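Local coordinates for protein IclR family transcriptional regulator (Brucella abortus, PDB 5WHM) that represses transcription as an IclR-type regulator that binds DNA through helix-turn-helix domains, at the interface of chains A and B. Residues are numbered along the deposited sequence; one frame, centred on the assembly and turned at random. Chains: chain A/B, IclR family transcriptional regulator.

Contact 1: the interface of chains A and B. Residues chain A 20-23; chain B 61, 64-65.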
ATOM      1  N   ARG A  20     -22.481   4.232 -20.142  1.00 39.47           N
ATOM      2  CA  ARG A  20     -21.641   4.076 -21.318  1.00 37.88           C
ATOM      3  C   ARG A  20     -20.237   4.636 -21.120  1.00 36.68           C
ATOM      4  O   ARG A  20     -19.375   4.391 -21.969  1.00 34.80           O
ATOM      5  CB  ARG A  20     -22.329   4.706 -22.546  1.00 39.25           C
ATOM      6  CG  ARG A  20     -23.683   4.049 -22.822  1.00 42.14           C
ATOM      7  CD  ARG A  20     -23.958   3.716 -24.282  1.00 54.47           C
ATOM      8  NE  ARG A  20     -25.202   2.951 -24.336  1.00 57.36           N
ATOM      9  CZ  ARG A  20     -25.600   2.195 -25.350  1.00 53.68           C
ATOM     10  NH1 ARG A  20     -24.851   2.090 -26.434  1.00 48.66           N
ATOM     11  NH2 ARG A  20     -26.756   1.549 -25.265  1.00 57.92           N
ATOM     12  N   GLN A  21     -19.991   5.365 -20.021  0.55 37.41           N
ATOM     13  CA  GLN A  21     -18.650   5.828 -19.675  0.55 33.68           C
ATOM     14  C   GLN A  21     -17.829   4.757 -18.963  0.55 32.23           C
ATOM     15  O   GLN A  21     -16.593   4.824 -18.976  0.55 29.55           O
ATOM     16  CB  GLN A  21     -18.709   7.058 -18.752  0.55 35.66           C
ATOM     17  CG  GLN A  21     -19.531   8.247 -19.221  0.55 41.44           C
ATOM     18  CD  GLN A  21     -19.635   8.339 -20.722  0.55 44.23           C
ATOM     19  OE1 GLN A  21     -20.729   8.245 -21.288  0.55 43.43           O
ATOM     20  NE2 GLN A  21     -18.495   8.519 -21.386  0.55 42.84           N
ATOM     21  N   PHE A  22     -18.483   3.780 -18.346  1.00 32.21           N
ATOM     22  CA  PHE A  22     -17.800   2.846 -17.460  1.00 31.24           C
ATOM     23  C   PHE A  22     -16.858   1.939 -18.254  1.00 30.60           C
ATOM     24  O   PHE A  22     -17.262   1.351 -19.264  1.00 31.08           O
ATOM     25  CB  PHE A  22     -18.835   2.023 -16.711  1.00 33.17           C
ATOM     26  CG  PHE A  22     -18.270   1.177 -15.604  1.00 32.58           C
ATOM     27  CD1 PHE A  22     -17.958   1.747 -14.374  1.00 31.96           C
ATOM     28  CD2 PHE A  22     -18.103  -0.186 -15.765  1.00 33.02           C
ATOM     29  CE1 PHE A  22     -17.460   0.959 -13.312  1.00 31.56           C
ATOM     30  CE2 PHE A  22     -17.597  -0.980 -14.704  1.00 32.75           C
ATOM     31  CZ  PHE A  22     -17.287  -0.397 -13.486  1.00 31.94           C
ATOM     32  N   VAL A  23     -15.618   1.795 -17.782  1.00 28.44           N
ATOM     33  CA  VAL A  23     -14.600   1.026 -18.504  1.00 29.76           C
ATOM     34  C   VAL A  23     -14.482  -0.339 -17.843  1.00 32.83           C
ATOM     35  O   VAL A  23     -13.728  -0.527 -16.881  1.00 27.08           O
ATOM     36  CB  VAL A  23     -13.249   1.749 -18.555  1.00 30.66           C
ATOM     37  CG1 VAL A  23     -12.238   0.881 -19.296  1.00 27.23           C
ATOM     38  CG2 VAL A  23     -13.407   3.117 -19.278  1.00 26.10           C
TER
ATOM     39  N   ARG B  61     -13.251   8.963 -19.110  0.54 25.13           N
ATOM     40  CA  ARG B  61     -13.890   7.670 -18.855  0.54 25.49           C
ATOM     41  C   ARG B  61     -13.142   6.895 -17.776  0.54 24.61           C
ATOM     42  O   ARG B  61     -13.761   6.278 -16.901  0.54 23.05           O
ATOM     43  CB  ARG B  61     -13.959   6.831 -20.141  0.54 28.47           C
ATOM     44  CG  ARG B  61     -14.809   7.408 -21.273  0.54 32.36           C
ATOM     45  CD  ARG B  61     -14.882   6.418 -22.445  0.54 35.80           C
ATOM     46  NE  ARG B  61     -15.488   5.163 -22.008  0.54 35.57           N
ATOM     47  CZ  ARG B  61     -15.548   4.056 -22.735  0.54 37.91           C
ATOM     48  NH1 ARG B  61     -15.047   4.036 -23.965  0.54 44.02           N
ATOM     49  NH2 ARG B  61     -16.121   2.972 -22.232  0.54 32.26           N
ATOM     50  N   HIS B  64     -13.731   8.543 -14.294  1.00 23.55           N
ATOM     51  CA  HIS B  64     -15.119   8.270 -13.899  1.00 25.76           C
ATOM     52  C   HIS B  64     -15.263   6.847 -13.380  1.00 27.08           C
ATOM     53  O   HIS B  64     -15.876   6.609 -12.327  1.00 22.88           O
ATOM     54  CB  HIS B  64     -16.062   8.497 -15.084  1.00 26.86           C
ATOM     55  CG  HIS B  64     -17.436   7.931 -14.871  1.00 27.50           C
ATOM     56  ND1 HIS B  64     -18.403   8.599 -14.155  1.00 30.39           N
ATOM     57  CD2 HIS B  64     -17.998   6.765 -15.276  1.00 29.15           C
ATOM     58  CE1 HIS B  64     -19.515   7.875 -14.138  1.00 37.08           C
ATOM     59  NE2 HIS B  64     -19.302   6.763 -14.826  1.00 33.82           N
ATOM     60  N   THR B  65     -14.703   5.883 -14.122  1.00 18.68           N
ATOM     61  CA  THR B  65     -14.731   4.487 -13.693  1.00 22.16           C
ATOM     62  C   THR B  65     -14.040   4.298 -12.336  1.00 25.76           C
ATOM     63  O   THR B  65     -14.550   3.596 -11.452  1.00 22.34           O
ATOM     64  CB  THR B  65     -14.063   3.644 -14.785  1.00 23.26           C
ATOM     65  OG1 THR B  65     -14.778   3.866 -15.993  1.00 27.01           O
ATOM     66  CG2 THR B  65     -14.048   2.137 -14.446  1.00 22.78           C
TER
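Hydrogen bonds tie the backbone of A:Gln21 and A:Val23 to B:Arg61 and B:Thr65 on the recognition helix, 56-69, of chain B. B:Arg61 NE, in the guanidinium group, donates to the carbonyl A:Gln21 O at 3.2 Å, nearly straight (172° at H). The oxygen lies in the guanidinium plane, yet the donor stands above the plane of the carbonyl. Farther along, the amide A:Val23 N donates to the hydroxyl B:Thr65 OG1 at 2.9 Å.

Apolar contacts fill in around these bonds. B:Thr65 CG2 sits over one face of the A:Phe22 ring, toward its rim, and lies 3.8 Å from CE1 of A:Phe22. B:His64 touches the start of the glutamine chain, with B:His64 CD2 3.6 Å from A:Gln21 CB.

In the second shell, B:Thr65 OG1 is beside its own backbone N (chi1 -58°), from where it also donates to B:Arg61 O, one turn back, at 2.8 Å. Threonine suits the place because its hydroxyl both gives and accepts while its methyl packs. The arginine chain bends at chi3 (60°), which turns NE back toward the carbonyl. The site clips the segment leading into the first helix of one chain onto its partner's recognition helix, probably helping to fix the paired DNA-binding domains.

Contact 2: the interface of chains A and B. Residues chain A 29, 62, 65-66, 69; chain B 23, 26-27, 30.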
ATOM      1  N   GLY A  29      -9.802  -5.938 -14.218  1.00 22.14           N
ATOM      2  CA  GLY A  29      -8.392  -6.131 -13.878  1.00 24.41           C
ATOM      3  C   GLY A  29      -8.073  -5.749 -12.441  1.00 24.78           C
ATOM      4  O   GLY A  29      -7.308  -6.442 -11.765  1.00 24.83           O
ATOM      5  N   LEU A  62      -6.354 -10.667 -18.513  1.00 26.36           N
ATOM      6  CA  LEU A  62      -6.082  -9.695 -17.460  1.00 24.04           C
ATOM      7  C   LEU A  62      -4.800 -10.033 -16.712  1.00 26.04           C
ATOM      8  O   LEU A  62      -4.014  -9.135 -16.401  1.00 25.19           O
ATOM      9  CB  LEU A  62      -7.266  -9.617 -16.484  1.00 22.58           C
ATOM     10  CG  LEU A  62      -8.598  -9.231 -17.146  1.00 25.16           C
ATOM     11  CD1 LEU A  62      -9.772  -9.589 -16.225  1.00 21.78           C
ATOM     12  CD2 LEU A  62      -8.611  -7.727 -17.427  1.00 22.27           C
ATOM     13  N   THR A  65      -1.789  -9.233 -18.817  1.00 24.36           N
ATOM     14  CA  THR A  65      -1.578  -7.787 -18.832  1.00 30.58           C
ATOM     15  C   THR A  65      -1.021  -7.293 -17.492  1.00 31.32           C
ATOM     16  O   THR A  65      -0.085  -6.486 -17.464  1.00 28.88           O
ATOM     17  CB  THR A  65      -2.904  -7.081 -19.183  1.00 32.17           C
ATOM     18  OG1 THR A  65      -3.324  -7.480 -20.493  1.00 32.61           O
ATOM     19  CG2 THR A  65      -2.777  -5.552 -19.150  1.00 29.26           C
ATOM     20  N   LEU A  66      -1.577  -7.768 -16.365  1.00 29.98           N
ATOM     21  CA  LEU A  66      -1.074  -7.300 -15.076  1.00 31.15           C
ATOM     22  C   LEU A  66       0.388  -7.690 -14.874  1.00 30.04           C
ATOM     23  O   LEU A  66       1.157  -6.933 -14.275  1.00 28.58           O
ATOM     24  CB  LEU A  66      -1.923  -7.843 -13.933  1.00 24.82           C
ATOM     25  CG  LEU A  66      -3.343  -7.270 -13.877  1.00 24.67           C
ATOM     26  CD1 LEU A  66      -4.252  -8.166 -13.013  1.00 23.65           C
ATOM     27  CD2 LEU A  66      -3.296  -5.819 -13.384  1.00 23.79           C
ATOM     28  N   LEU A  69       2.568  -5.257 -16.769  1.00 33.55           N
ATOM     29  CA  LEU A  69       2.603  -3.934 -16.158  1.00 30.60           C
ATOM     30  C   LEU A  69       3.263  -3.920 -14.790  1.00 32.84           C
ATOM     31  O   LEU A  69       3.418  -2.840 -14.212  1.00 33.55           O
ATOM     32  CB  LEU A  69       1.195  -3.364 -16.021  1.00 32.41           C
ATOM     33  CG  LEU A  69       0.336  -3.314 -17.288  1.00 35.14           C
ATOM     34  CD1 LEU A  69      -1.070  -2.866 -16.975  1.00 37.03           C
ATOM     35  CD2 LEU A  69       0.954  -2.372 -18.273  1.00 35.12           C
TER
ATOM     36  N   VAL B  23      -4.530  -6.107 -22.594  1.00 39.58           N
ATOM     37  CA  VAL B  23      -5.787  -5.379 -22.422  1.00 38.41           C
ATOM     38  C   VAL B  23      -5.444  -3.900 -22.270  1.00 38.57           C
ATOM     39  O   VAL B  23      -5.094  -3.433 -21.186  1.00 36.56           O
ATOM     40  CB  VAL B  23      -6.594  -5.906 -21.230  1.00 35.42           C
ATOM     41  CG1 VAL B  23      -7.924  -5.163 -21.115  1.00 34.81           C
ATOM     42  CG2 VAL B  23      -6.832  -7.393 -21.375  1.00 35.65           C
ATOM     43  N   LEU B  26      -7.103  -1.635 -19.494  1.00 26.04           N
ATOM     44  CA  LEU B  26      -6.539  -1.869 -18.168  1.00 27.90           C
ATOM     45  C   LEU B  26      -5.195  -1.152 -18.009  1.00 30.60           C
ATOM     46  O   LEU B  26      -4.961  -0.487 -16.994  1.00 28.34           O
ATOM     47  CB  LEU B  26      -6.371  -3.371 -17.945  1.00 26.88           C
ATOM     48  CG  LEU B  26      -5.654  -3.790 -16.670  1.00 27.69           C
ATOM     49  CD1 LEU B  26      -6.337  -3.141 -15.461  1.00 25.73           C
ATOM     50  CD2 LEU B  26      -5.646  -5.292 -16.521  1.00 25.18           C
ATOM     51  N   ALA B  27      -4.304  -1.263 -19.012  1.00 26.63           N
ATOM     52  CA  ALA B  27      -3.037  -0.530 -18.966  1.00 28.13           C
ATOM     53  C   ALA B  27      -3.273   0.966 -18.812  1.00 28.80           C
ATOM     54  O   ALA B  27      -2.573   1.638 -18.049  1.00 22.46           O
ATOM     55  CB  ALA B  27      -2.208  -0.809 -20.226  1.00 26.76           C
ATOM     56  N   LEU B  30      -4.386   1.896 -15.220  1.00 22.50           N
ATOM     57  CA  LEU B  30      -3.298   1.820 -14.238  1.00 26.99           C
ATOM     58  C   LEU B  30      -2.285   2.937 -14.458  1.00 27.60           C
ATOM     59  O   LEU B  30      -1.719   3.462 -13.487  1.00 26.80           O
ATOM     60  CB  LEU B  30      -2.607   0.464 -14.308  1.00 28.29           C
ATOM     61  CG  LEU B  30      -3.502  -0.651 -13.749  1.00 35.47           C
ATOM     62  CD1 LEU B  30      -2.992  -1.992 -14.211  1.00 37.76           C
ATOM     63  CD2 LEU B  30      -3.484  -0.613 -12.244  1.00 35.25           C
TER
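With CG anti to its backbone N (chi1 174°), B:Leu26 reaches across to chain A and sets its methyl CD2 among A:Leu62, A:Thr65, A:Leu66 and A:Gly29. A:Leu69 has CG beside the backbone N instead (chi1 -54°), which carries its CD1 methyl to B:Leu30 and B:Ala27.

B:Leu26 CD2 is 3.9 Å from the methyl A:Thr65 CG2, the two side chains sliding past each other in opposite directions. It is equally far, 3.9 Å, from A:Gly29 CA; glycine, having no side chain, lets the leucine come up to the helix backbone. A:Leu62 and A:Leu66 each meet B:Leu26 at about a right angle. At the far end packing is tight: A:Leu69 CD1 lies 3.5 Å from B:Leu30 CD1, while the same methyl rests 3.6 Å from B:Ala27 CA, where a small residue permits close approach. Leucine suits such a surface because its branched end can place a methyl between several neighbours, as B:Leu26 CD2 does. The amide B:Val23 N donates to A:Thr65 OG1 at 2.8 Å, the chain-exchanged twin of the A:Val23 to B:Thr65 bond and a directional link in the apolar contact.

The patch lies within the helix-turn-helix domains, where helix 24-33 of chain B packs on the recognition helix 56-69 of chain A, with helix 24-34 of chain A alongside.

Contact 3: the interface of chains A and B. Residues chain A 88, 91-92, 95, 147; chain B 88, 92, 147.
Helix 86-95 of chain A, with A:Leu88 and A:Leu95, meets B:Tyr92 at the start of the short helix 92-95 of chain B, and the loops holding A:Ile147 and B:Ile147 close in beside them. In the IclR family such a helix joins the helix-turn-helix domain to the C-terminal domain. Here the copies differ, since residues 85-90 of chain B form a 3-10 helix.

Leucine methyls flank the B:Tyr92 ring on opposite faces, each displaced to the rim. On one face A:Leu88 CD1 lies 3.5 Å from B:Tyr92 CE1, and on the other A:Leu95 CD1 lies 3.6 Å from B:Tyr92 CZ. A:Gly91 brings bare backbone to the ring, its CA 3.7 Å from B:Tyr92 CD1, a closeness that glycine allows. The carbonyl oxygens A:Leu88 O and A:Ile147 O face the edge of the ring in its plane, where aromatic C-H groups carry slight positive charge.

CG of B:Tyr92 is anti to the backbone N (chi1 178°), which extends the ring between the leucines. Its hydroxyl OH donates to B:Ile147 O at a long 3.3 Å, from above the carbonyl plane. That oxygen also lies 3.6 Å from A:Tyr92 CD1. Beside A:Leu95, B:Leu88 CD2 packs 3.9 Å from A:Gly91 CA.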
ATOM      1  N   LEU A  88       2.401  -2.008  -3.797  1.00 20.58           N
ATOM      2  CA  LEU A  88       2.827  -1.337  -2.576  1.00 20.69           C
ATOM      3  C   LEU A  88       3.092   0.133  -2.854  1.00 24.91           C
ATOM      4  O   LEU A  88       2.797   1.009  -2.030  1.00 22.74           O
ATOM      5  CB  LEU A  88       4.065  -2.048  -1.998  1.00 21.89           C
ATOM      6  CG  LEU A  88       4.525  -1.646  -0.603  1.00 27.06           C
ATOM      7  CD1 LEU A  88       3.551  -2.217   0.421  1.00 21.69           C
ATOM      8  CD2 LEU A  88       5.955  -2.222  -0.331  1.00 26.11           C
ATOM      9  N   GLY A  91      -0.205   1.951  -2.961  1.00 20.32           N
ATOM     10  CA  GLY A  91      -0.794   2.128  -1.630  1.00 20.48           C
ATOM     11  C   GLY A  91      -0.162   3.252  -0.845  1.00 22.39           C
ATOM     12  O   GLY A  91      -0.856   4.036  -0.182  1.00 20.62           O
ATOM     13  N   TYR A  92       1.170   3.348  -0.897  1.00 19.70           N
ATOM     14  CA  TYR A  92       1.857   4.439  -0.225  1.00 19.96           C
ATOM     15  C   TYR A  92       1.489   5.793  -0.823  1.00 23.84           C
ATOM     16  O   TYR A  92       1.345   6.769  -0.082  1.00 20.85           O
ATOM     17  CB  TYR A  92       3.382   4.234  -0.302  1.00 23.83           C
ATOM     18  CG  TYR A  92       4.087   5.371   0.394  1.00 28.30           C
ATOM     19  CD1 TYR A  92       3.915   5.567   1.757  1.00 37.24           C
ATOM     20  CD2 TYR A  92       4.828   6.293  -0.311  1.00 29.51           C
ATOM     21  CE1 TYR A  92       4.528   6.631   2.416  1.00 45.96           C
ATOM     22  CE2 TYR A  92       5.456   7.366   0.342  1.00 35.90           C
ATOM     23  CZ  TYR A  92       5.297   7.523   1.703  1.00 46.45           C
ATOM     24  OH  TYR A  92       5.901   8.582   2.343  1.00 55.03           O
ATOM     25  N   LEU A  95      -1.825   6.544   0.885  1.00 25.30           N
ATOM     26  CA  LEU A  95      -1.625   6.900   2.289  1.00 26.30           C
ATOM     27  C   LEU A  95      -1.039   8.287   2.444  1.00 25.84           C
ATOM     28  O   LEU A  95      -1.341   8.986   3.419  1.00 25.59           O
ATOM     29  CB  LEU A  95      -0.718   5.875   2.985  1.00 24.60           C
ATOM     30  CG  LEU A  95      -1.333   4.471   3.110  1.00 23.60           C
ATOM     31  CD1 LEU A  95      -0.239   3.443   3.485  1.00 24.23           C
ATOM     32  CD2 LEU A  95      -2.478   4.466   4.165  1.00 20.22           C
ATOM     33  N   ILE A 147      -1.469  -1.654   8.650  1.00 22.61           N
ATOM     34  CA  ILE A 147      -2.032  -0.638   7.766  1.00 23.71           C
ATOM     35  C   ILE A 147      -2.490  -1.312   6.478  1.00 23.39           C
ATOM     36  O   ILE A 147      -1.785  -2.154   5.903  1.00 21.60           O
ATOM     37  CB  ILE A 147      -1.033   0.506   7.544  1.00 26.84           C
ATOM     38  CG1 ILE A 147      -0.940   1.332   8.842  1.00 28.03           C
ATOM     39  CG2 ILE A 147      -1.456   1.396   6.372  1.00 26.36           C
ATOM     40  CD1 ILE A 147       0.118   2.414   8.788  1.00 38.69           C
TER
ATOM     41  N   LEU B  88      -5.962   0.469  -1.317  1.00 19.08           N
ATOM     42  CA  LEU B  88      -5.297  -0.437  -0.364  1.00 20.65           C
ATOM     43  C   LEU B  88      -5.789  -1.874  -0.466  1.00 23.31           C
ATOM     44  O   LEU B  88      -5.058  -2.794  -0.087  1.00 25.87           O
ATOM     45  CB  LEU B  88      -5.457   0.063   1.089  1.00 17.77           C
ATOM     46  CG  LEU B  88      -4.914   1.469   1.334  1.00 21.75           C
ATOM     47  CD1 LEU B  88      -5.287   1.969   2.739  1.00 24.34           C
ATOM     48  CD2 LEU B  88      -3.382   1.498   1.159  1.00 26.49           C
ATOM     49  N   TYR B  92      -1.943  -3.812  -0.495  1.00 19.31           N
ATOM     50  CA  TYR B  92      -0.871  -3.123   0.240  1.00 20.72           C
ATOM     51  C   TYR B  92      -0.416  -3.899   1.490  1.00 22.76           C
ATOM     52  O   TYR B  92       0.794  -4.096   1.701  1.00 22.51           O
ATOM     53  CB  TYR B  92      -1.325  -1.705   0.624  1.00 22.30           C
ATOM     54  CG  TYR B  92      -0.297  -0.943   1.434  1.00 26.47           C
ATOM     55  CD1 TYR B  92       0.704  -0.204   0.802  1.00 21.23           C
ATOM     56  CD2 TYR B  92      -0.321  -0.968   2.827  1.00 23.55           C
ATOM     57  CE1 TYR B  92       1.664   0.508   1.533  1.00 24.92           C
ATOM     58  CE2 TYR B  92       0.641  -0.277   3.566  1.00 27.28           C
ATOM     59  CZ  TYR B  92       1.640   0.434   2.902  1.00 25.75           C
ATOM     60  OH  TYR B  92       2.536   1.126   3.643  1.00 31.58           O
ATOM     61  N   ILE B 147       7.238   2.459   4.110  1.00 34.81           N
ATOM     62  CA  ILE B 147       6.979   1.252   3.335  1.00 30.33           C
ATOM     63  C   ILE B 147       6.282   1.660   2.040  1.00 30.00           C
ATOM     64  O   ILE B 147       5.192   2.239   2.073  1.00 38.84           O
ATOM     65  CB  ILE B 147       6.100   0.281   4.149  1.00 37.50           C
ATOM     66  CG1 ILE B 147       6.727   0.021   5.519  1.00 38.38           C
ATOM     67  CG2 ILE B 147       5.857  -1.028   3.396  1.00 31.44           C
ATOM     68  CD1 ILE B 147       8.070  -0.618   5.432  1.00 36.47           C
TER

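Contacts 1 and 2, whose C-alpha centres are about 16 Å apart, both use helix 56-69 and the segment leading into the first helix. A:Val23 pairs with B:Thr65 in contact 1, B:Val23 with A:Thr65 in contact 2, related by the two-fold axis. The C-alpha centre of contact 3, which joins the linker helices, lies about 25 Å from that of contact 1 and about 20 Å from that of contact 2. The two chains, probably a dimer usual in this family, thus meet at the DNA-binding domains and again at the linkers. This pairing probably sets the recognition helices' placement toward DNA; the different linker conformations may reflect flexibility or crystal packing.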